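Local coordinates for protein inorganic pyrophosphatase (Neisseria gonorrhoeae, PDB 5TEA) that probably catalyses the magnesium-dependent hydrolysis of inorganic pyrophosphate to two phosphate ions, working as a homohexamer, at residues B[59-65]-B[146-150]; B[83-87]-B[119-125]; B[24-30]-B[93-99]. All coordinates share one frame; numbering follows the deposited sequence. Where two conformers were deposited one is given.

Contact 1. Residues B[59-65]-B[146-150]; sequences FAKPTNY and HFNHY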
# COMPACT_ATOMS: atom_id res chain seq x y z
N PHE B 59 14.21 -11.21 -0.03
CA PHE B 59 14.13 -11.93 1.24
C PHE B 59 13.34 -11.15 2.29
O PHE B 59 13.72 -11.12 3.46
CB PHE B 59 15.52 -12.27 1.75
CG PHE B 59 16.30 -13.20 0.85
CD1 PHE B 59 15.69 -14.32 0.30
CD2 PHE B 59 17.63 -12.94 0.54
CE1 PHE B 59 16.40 -15.18 -0.52
CE2 PHE B 59 18.35 -13.81 -0.28
CZ PHE B 59 17.73 -14.92 -0.82
N ALA B 60 12.23 -10.53 1.89
CA ALA B 60 11.33 -9.94 2.87
C ALA B 60 10.83 -11.02 3.83
O ALA B 60 10.67 -12.18 3.45
CB ALA B 60 10.14 -9.27 2.19
N LYS B 61 10.62 -10.64 5.08
CA LYS B 61 10.18 -11.62 6.07
C LYS B 61 8.83 -12.20 5.66
O LYS B 61 7.90 -11.45 5.35
CB LYS B 61 10.06 -10.98 7.46
CG LYS B 61 11.38 -10.65 8.12
CD LYS B 61 12.24 -11.90 8.33
CE LYS B 61 13.71 -11.62 8.03
NZ LYS B 61 14.53 -12.88 7.92
N PRO B 62 8.68 -13.54 5.66
CA PRO B 62 7.39 -14.12 5.26
C PRO B 62 6.32 -14.07 6.34
O PRO B 62 5.14 -14.23 6.02
CB PRO B 62 7.76 -15.58 4.93
CG PRO B 62 8.95 -15.87 5.82
CD PRO B 62 9.71 -14.57 5.89
N THR B 63 6.70 -13.87 7.61
CA THR B 63 5.77 -13.68 8.72
C THR B 63 6.23 -12.46 9.50
O THR B 63 7.33 -11.96 9.28
CB THR B 63 5.73 -14.88 9.67
OG1 THR B 63 6.94 -14.89 10.44
CG2 THR B 63 5.61 -16.19 8.88
N ASN B 64 5.42 -12.01 10.45
CA ASN B 64 5.94 -11.04 11.40
C ASN B 64 7.03 -11.72 12.22
O ASN B 64 7.04 -12.94 12.37
CB ASN B 64 4.84 -10.50 12.31
CG ASN B 64 3.66 -9.96 11.53
OD1 ASN B 64 3.73 -8.86 10.96
ND2 ASN B 64 2.57 -10.72 11.51
N TYR B 65 7.97 -10.92 12.72
CA TYR B 65 9.12 -11.44 13.44
C TYR B 65 9.23 -10.74 14.78
O TYR B 65 9.25 -9.51 14.84
CB TYR B 65 10.40 -11.23 12.62
CG TYR B 65 11.59 -12.05 13.03
CD1 TYR B 65 11.81 -13.31 12.50
CD2 TYR B 65 12.53 -11.54 13.92
CE1 TYR B 65 12.92 -14.06 12.86
CE2 TYR B 65 13.65 -12.28 14.28
CZ TYR B 65 13.83 -13.54 13.74
OH TYR B 65 14.94 -14.28 14.07
N HIS B 146 12.58 -19.66 2.99
CA HIS B 146 13.11 -18.36 3.38
C HIS B 146 14.29 -18.52 4.33
O HIS B 146 15.37 -17.96 4.10
CB HIS B 146 12.01 -17.50 4.04
CG HIS B 146 12.54 -16.21 4.60
ND1 HIS B 146 12.76 -15.10 3.81
CD2 HIS B 146 12.95 -15.88 5.84
CE1 HIS B 146 13.26 -14.13 4.57
NE2 HIS B 146 13.39 -14.59 5.80
N PHE B 147 14.09 -19.26 5.42
CA PHE B 147 15.15 -19.30 6.42
C PHE B 147 16.31 -20.18 6.00
O PHE B 147 17.41 -20.00 6.54
CB PHE B 147 14.56 -19.74 7.78
CG PHE B 147 13.84 -18.63 8.47
CD1 PHE B 147 14.55 -17.60 9.09
CD2 PHE B 147 12.45 -18.55 8.44
CE1 PHE B 147 13.90 -16.52 9.69
CE2 PHE B 147 11.78 -17.46 9.03
CZ PHE B 147 12.51 -16.46 9.67
N ASN B 148 16.11 -21.11 5.06
CA ASN B 148 17.21 -21.89 4.51
C ASN B 148 18.08 -21.08 3.55
O ASN B 148 19.23 -21.46 3.29
CB ASN B 148 16.68 -23.12 3.76
CG ASN B 148 16.36 -24.28 4.69
OD1 ASN B 148 16.88 -24.33 5.81
ND2 ASN B 148 15.55 -25.23 4.23
N HIS B 149 17.57 -19.96 3.04
CA HIS B 149 18.26 -19.27 1.96
C HIS B 149 18.48 -17.77 2.16
O HIS B 149 19.09 -17.14 1.28
CB HIS B 149 17.48 -19.48 0.65
CG HIS B 149 17.51 -20.90 0.17
ND1 HIS B 149 18.58 -21.43 -0.50
CD2 HIS B 149 16.61 -21.91 0.30
CE1 HIS B 149 18.34 -22.69 -0.80
NE2 HIS B 149 17.15 -23.01 -0.32
N TYR B 150 18.03 -17.18 3.27
CA TYR B 150 17.99 -15.72 3.31
C TYR B 150 19.37 -15.07 3.42
O TYR B 150 19.49 -13.87 3.17
CB TYR B 150 17.09 -15.23 4.44
CG TYR B 150 17.66 -15.38 5.83
CD1 TYR B 150 17.75 -16.63 6.43
CD2 TYR B 150 18.08 -14.27 6.56
CE1 TYR B 150 18.26 -16.77 7.72
CE2 TYR B 150 18.58 -14.40 7.83
CZ TYR B 150 18.67 -15.65 8.41
OH TYR B 150 19.17 -15.77 9.69
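His-146 and Lys-61 meet at the centre of this contact. The imidazole leaves the helix with CG anti to the backbone N (chi1 174°), which carries it across to the loop. Its CB lies near Pro-62 CG. Its CG and CD2 sit under Pro-62 CD, a CH-pi contact with CD 3.5 Å from the centre of the His-146 ring. ND1 lies nearest Ala-60 O. CE1 comes 3.2 Å from Phe-59 O and also approaches Ala-60 O. At the tip, NE2 accepts a hydrogen bond of 3.0 Å from Lys-61 NZ, which lies only 1° out of the ring plane. Tyr-150 CB lies over the opposite face, offset toward the rim, while Pro-62 CD sits over the centre of the first.

The contact probably borders the active site of the family I pyrophosphatase fold. It joins the C-terminal part of helix 137-149 to the loop that leads into strand 64-67. Tyr-65 and Tyr-150 are both predicted to bind substrate. Lys-61 NZ also makes an off-centre cation-pi contact with Tyr-150, 4.6 Å from the ring centroid. Tyr-65 CE1 packs on Phe-147 CZ at 4.0 Å, with Phe-147 CZ near the plane of the Tyr-65 ring. At the other end, Tyr-150 CA stands over the middle of the Phe-59 ring, 3.8 Å from its centroid. Phe-145 of a second subunit meets the Phe-59 ring edge to face.

Contact 2. Residues B[83-87]-B[119-125]; sequences LVTEQ and PADDRNN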
# COMPACT_ATOMS: atom_id res chain seq x y z
N LEU B 83 5.37 -14.83 13.99
CA LEU B 83 3.98 -14.54 14.32
C LEU B 83 3.21 -14.40 13.02
O LEU B 83 3.47 -13.48 12.23
CB LEU B 83 3.87 -13.27 15.15
CG LEU B 83 2.44 -12.85 15.50
CD1 LEU B 83 1.88 -13.76 16.59
CD2 LEU B 83 2.41 -11.38 15.94
N VAL B 84 2.26 -15.30 12.79
CA VAL B 84 1.53 -15.39 11.53
C VAL B 84 0.22 -14.62 11.66
O VAL B 84 -0.59 -14.90 12.54
CB VAL B 84 1.28 -16.85 11.14
CG1 VAL B 84 0.42 -16.94 9.87
CG2 VAL B 84 2.63 -17.59 10.97
N THR B 85 0.02 -13.64 10.78
CA THR B 85 -1.22 -12.89 10.69
C THR B 85 -1.58 -12.70 9.22
O THR B 85 -0.72 -12.83 8.34
CB THR B 85 -1.13 -11.48 11.34
OG1 THR B 85 -0.12 -10.72 10.67
CG2 THR B 85 -0.82 -11.55 12.84
N GLU B 86 -2.83 -12.34 8.97
CA GLU B 86 -3.23 -12.03 7.60
C GLU B 86 -2.66 -10.69 7.14
O GLU B 86 -2.22 -10.55 5.99
CB GLU B 86 -4.76 -12.04 7.48
CG GLU B 86 -5.39 -13.44 7.34
CD GLU B 86 -5.76 -14.12 8.67
OE1 GLU B 86 -6.31 -13.46 9.59
OE2 GLU B 86 -5.52 -15.35 8.78
N GLN B 87 -2.65 -9.68 8.02
CA GLN B 87 -2.12 -8.38 7.71
C GLN B 87 -0.93 -8.05 8.61
O GLN B 87 -0.94 -8.39 9.80
CB GLN B 87 -3.22 -7.31 7.85
CG GLN B 87 -4.36 -7.44 6.81
CD GLN B 87 -5.51 -8.35 7.25
OE1 GLN B 87 -5.74 -8.57 8.45
NE2 GLN B 87 -6.26 -8.87 6.28
N PRO B 119 -1.81 -14.64 17.03
CA PRO B 119 -2.47 -13.88 18.10
C PRO B 119 -3.45 -14.78 18.85
O PRO B 119 -4.13 -15.61 18.24
CB PRO B 119 -3.20 -12.76 17.35
CG PRO B 119 -2.47 -12.63 16.04
CD PRO B 119 -2.08 -14.05 15.70
N ALA B 120 -3.49 -14.61 20.17
CA ALA B 120 -4.32 -15.50 20.99
C ALA B 120 -5.81 -15.25 20.77
O ALA B 120 -6.62 -16.17 20.96
CB ALA B 120 -3.97 -15.36 22.47
N ASP B 121 -6.17 -14.05 20.36
CA ASP B 121 -7.57 -13.65 20.13
C ASP B 121 -7.61 -13.11 18.70
O ASP B 121 -7.33 -11.94 18.47
CB ASP B 121 -7.99 -12.62 21.19
CG ASP B 121 -9.47 -12.27 21.14
OD1 ASP B 121 -10.17 -12.66 20.19
OD2 ASP B 121 -9.93 -11.57 22.07
N ASP B 122 -7.94 -13.98 17.74
CA ASP B 122 -8.01 -13.61 16.32
C ASP B 122 -9.45 -13.75 15.85
O ASP B 122 -9.90 -14.85 15.53
CB ASP B 122 -7.07 -14.49 15.48
CG ASP B 122 -7.00 -14.04 14.01
OD1 ASP B 122 -7.95 -13.40 13.52
OD2 ASP B 122 -6.00 -14.31 13.35
N ARG B 123 -10.17 -12.63 15.79
CA ARG B 123 -11.56 -12.66 15.36
C ARG B 123 -11.71 -12.42 13.87
O ARG B 123 -12.84 -12.28 13.38
CB ARG B 123 -12.38 -11.64 16.16
CG ARG B 123 -12.27 -11.95 17.66
CD ARG B 123 -13.18 -11.15 18.55
NE ARG B 123 -12.72 -11.26 19.93
CZ ARG B 123 -13.30 -10.67 20.98
NH1 ARG B 123 -14.38 -9.92 20.81
NH2 ARG B 123 -12.78 -10.82 22.19
N ASN B 124 -10.60 -12.39 13.13
CA ASN B 124 -10.70 -12.36 11.67
C ASN B 124 -10.80 -13.77 11.09
O ASN B 124 -11.61 -14.01 10.19
CB ASN B 124 -9.49 -11.64 11.06
CG ASN B 124 -9.59 -11.51 9.55
OD1 ASN B 124 -10.58 -11.01 9.02
ND2 ASN B 124 -8.56 -11.98 8.85
N ASN B 125 -9.98 -14.70 11.55
CA ASN B 125 -10.13 -16.09 11.13
C ASN B 125 -10.82 -16.95 12.18
O ASN B 125 -10.99 -18.15 11.97
CB ASN B 125 -8.78 -16.69 10.72
CG ASN B 125 -7.78 -16.79 11.88
OD1 ASN B 125 -8.15 -16.94 13.03
ND2 ASN B 125 -6.50 -16.70 11.55
O HOH W 1 -4.64 -11.91 11.26
O HOH W 2 -7.57 -11.16 6.29
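Glu-86 reaches across to Asn-124 and Asn-125 and gives each a carboxylate oxygen. Asn-124 ND2 donates to Glu-86 OE1 at 2.8 Å, from above the carboxylate plane. Asn-125 ND2 donates to Glu-86 OE2 at 3.2 Å, on the syn lone pair. The two amides are turned steeply to the carboxylate, 53° for Asn-124 and 77° for Asn-125. The Glu-86 chain is bent about its CB-CG bond (chi2 90°), which turns the carboxylate toward the two asparagines.

This polar side is the solvent side. Glu-86 itself is exposed, and a water accepts from Glu-86 N and donates to Glu-86 OE1. Asp-122 OD2 lies 3.9 Å from Glu-86 OE1, and the like charges probably disfavour each other. Asp-122 OD1 accepts from Asn-124 N, an Asx turn, and from Asn-125 N as well. This ties the backbone of both asparagines to Asp-122.

The Pro-119 side is direct packing, mostly apolar, against Leu-83, Val-84 and Thr-85. Pro-119 CG touches Thr-85 CG2 at 3.8 Å. Pro-119 CD lies 3.6 Å from Val-84 O, and Pro-119 N lies near Leu-83 CD1. Thr-85 OG1 donates to Gln-87 O at 2.6 Å and is also bonded to Asn-64 ND2.

Asn-125 OD1 accepts from Ala-128 N, and Asn-124 OD1 from Ala-57 N of a third subunit. The contact joins the loop after strand 80-83 to the loop between strand 110-119 and helix 137-149, with Leu-83 and Pro-119 both packed on Leu-95 of strand 94-107.

Contact 3. Residues B[24-30]-B[93-99]; sequences GIINVVN and VFLEARV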
# COMPACT_ATOMS: atom_id res chain seq x y z
N GLY B 24 0.22 -22.28 26.98
CA GLY B 24 0.45 -22.01 25.57
C GLY B 24 0.07 -20.62 25.12
O GLY B 24 -0.01 -20.38 23.91
N ILE B 25 -0.18 -19.70 26.03
CA ILE B 25 -0.48 -18.31 25.69
C ILE B 25 0.65 -17.48 26.28
O ILE B 25 0.72 -17.33 27.50
CB ILE B 25 -1.85 -17.85 26.22
CG1 ILE B 25 -2.94 -18.85 25.83
CG2 ILE B 25 -2.19 -16.43 25.68
CD1 ILE B 25 -3.16 -18.95 24.36
N ILE B 26 1.53 -16.96 25.42
CA ILE B 26 2.73 -16.26 25.88
C ILE B 26 2.68 -14.80 25.42
O ILE B 26 1.86 -14.42 24.59
CB ILE B 26 4.01 -16.92 25.36
CG1 ILE B 26 4.06 -16.80 23.83
CG2 ILE B 26 4.09 -18.37 25.87
CD1 ILE B 26 5.30 -17.37 23.20
N ASN B 27 3.61 -14.00 25.95
CA ASN B 27 3.73 -12.60 25.54
C ASN B 27 4.80 -12.50 24.46
O ASN B 27 5.88 -13.07 24.59
CB ASN B 27 4.09 -11.71 26.74
CG ASN B 27 2.98 -11.67 27.78
OD1 ASN B 27 1.80 -11.69 27.45
ND2 ASN B 27 3.36 -11.65 29.05
N VAL B 28 4.48 -11.77 23.39
CA VAL B 28 5.37 -11.60 22.24
C VAL B 28 5.48 -10.12 21.93
O VAL B 28 4.47 -9.40 21.97
CB VAL B 28 4.86 -12.39 21.01
CG1 VAL B 28 5.64 -12.01 19.75
CG2 VAL B 28 5.01 -13.88 21.29
N VAL B 29 6.70 -9.64 21.68
CA VAL B 29 6.94 -8.28 21.22
C VAL B 29 7.31 -8.34 19.74
O VAL B 29 8.24 -9.06 19.36
CB VAL B 29 8.03 -7.60 22.06
CG1 VAL B 29 8.43 -6.25 21.45
CG2 VAL B 29 7.56 -7.41 23.50
N ASN B 30 6.59 -7.59 18.90
CA ASN B 30 6.83 -7.64 17.46
C ASN B 30 7.95 -6.69 17.08
O ASN B 30 7.96 -5.51 17.49
CB ASN B 30 5.57 -7.28 16.66
CG ASN B 30 5.71 -7.62 15.18
OD1 ASN B 30 5.94 -8.77 14.82
ND2 ASN B 30 5.58 -6.61 14.32
N VAL B 93 4.61 -3.17 19.02
CA VAL B 93 3.45 -3.58 19.81
C VAL B 93 3.71 -4.97 20.37
O VAL B 93 4.40 -5.80 19.77
CB VAL B 93 2.14 -3.55 18.98
CG1 VAL B 93 1.92 -2.18 18.36
CG2 VAL B 93 2.14 -4.65 17.92
N PHE B 94 3.16 -5.23 21.55
CA PHE B 94 3.23 -6.56 22.13
C PHE B 94 1.83 -7.15 22.20
O PHE B 94 0.83 -6.42 22.11
CB PHE B 94 3.88 -6.54 23.52
CG PHE B 94 2.96 -6.09 24.63
CD1 PHE B 94 2.81 -4.74 24.92
CD2 PHE B 94 2.25 -7.02 25.38
CE1 PHE B 94 1.96 -4.32 25.94
CE2 PHE B 94 1.39 -6.60 26.39
CZ PHE B 94 1.26 -5.26 26.67
N LEU B 95 1.75 -8.47 22.33
CA LEU B 95 0.47 -9.16 22.32
C LEU B 95 0.58 -10.48 23.07
O LEU B 95 1.66 -11.07 23.19
CB LEU B 95 -0.02 -9.42 20.90
CG LEU B 95 0.72 -10.52 20.10
CD1 LEU B 95 -0.18 -11.03 18.99
CD2 LEU B 95 2.02 -9.98 19.51
N GLU B 96 -0.57 -10.95 23.55
CA GLU B 96 -0.70 -12.34 23.97
C GLU B 96 -0.88 -13.19 22.72
O GLU B 96 -1.72 -12.89 21.86
CB GLU B 96 -1.89 -12.49 24.92
CG GLU B 96 -1.68 -11.68 26.18
CD GLU B 96 -2.73 -11.96 27.25
OE1 GLU B 96 -3.61 -12.81 27.00
OE2 GLU B 96 -2.67 -11.34 28.33
N ALA B 97 -0.07 -14.25 22.61
CA ALA B 97 -0.04 -15.06 21.41
C ALA B 97 -0.11 -16.54 21.77
O ALA B 97 0.45 -16.96 22.78
CB ALA B 97 1.23 -14.79 20.59
N ARG B 98 -0.79 -17.31 20.93
CA ARG B 98 -0.85 -18.75 21.14
C ARG B 98 0.35 -19.41 20.47
O ARG B 98 0.65 -19.11 19.31
CB ARG B 98 -2.15 -19.34 20.59
CG ARG B 98 -2.13 -20.86 20.42
CD ARG B 98 -3.45 -21.40 19.87
NE ARG B 98 -4.50 -21.41 20.89
CZ ARG B 98 -4.68 -22.38 21.78
NH1 ARG B 98 -3.89 -23.45 21.80
NH2 ARG B 98 -5.67 -22.28 22.66
N VAL B 99 1.03 -20.29 21.21
CA VAL B 99 2.13 -21.10 20.69
C VAL B 99 1.54 -22.25 19.88
O VAL B 99 0.79 -23.07 20.42
CB VAL B 99 2.99 -21.65 21.84
CG1 VAL B 99 4.08 -22.61 21.32
CG2 VAL B 99 3.58 -20.54 22.68
O HOH W 3 0.19 -9.59 28.55
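An antiparallel strand pair in the central sheet of the pyrophosphatase fold brings residues 25-30 beside 94-99. Ile-26 pairs with Ala-97, and Val-28 with Leu-95, as hydrogen-bonded pairs. Ala-97 N donates to Ile-26 O at 2.8 Å, and Leu-95 N to Val-28 O at 2.9 Å. Asn-30 N to Val-93 O and Val-99 N to Gly-24 O extend the ladder at its ends. Gly-24, with positive phi, and Ile-25 form a G1 beta bulge facing Asp-20. Phe-94 and Leu-95 also pair in a parallel ladder with a strand of a third subunit, which carries the sheet across the interface.

Ile-26, Val-28, Leu-95 and Ala-97 point to one face. Here Val-28 CG2 meets Ala-97 CB at 4.0 Å, while Val-28 CB lies alongside Leu-95 CD2. Ile-26 CD1 reaches Val-99 CG2 at 3.6 Å. Its CG1 lies between the backbone N and the carbonyl carbon (chi1 65°), which brings CD1 to the valine. Ile-174 of helix 167-183 packs on Ile-26 and Val-99.

The other face is mixed: Ile-25, Val-29 and Phe-94 share it with Asn-27, Glu-96 and Arg-98. Ile-25 CD1 lies over the Arg-98 guanidinium and 3.9 Å from Arg-98 CB. Asn-27 and Glu-96 run side by side. Asn-27 ND2 donates to Thr-17 O.

Backbone bonds thus set the register, while side chains make one face apolar and the other mixed.

How the contacts relate
From the N terminus, residues 24-30 come first. They meet residues 93-99, so contact 3 closes a loop of 62 residues. Residues 59-65 and 83-87 fall within that loop, and their partners lie beyond it. Contact 3 therefore crosses both other contacts. Contact 2 closes next, at residues 119-125. Contact 1 closes last, at 146-150, and encloses contact 2. The three also touch. Asn-64 ND2 probably bonds Thr-85 OG1 and Leu-83 O, joining contacts 1 and 2. Ala-120 N probably bonds Glu-96 O, joining contacts 2 and 3. Together they tie helix 137-149 and the loops to the central sheet.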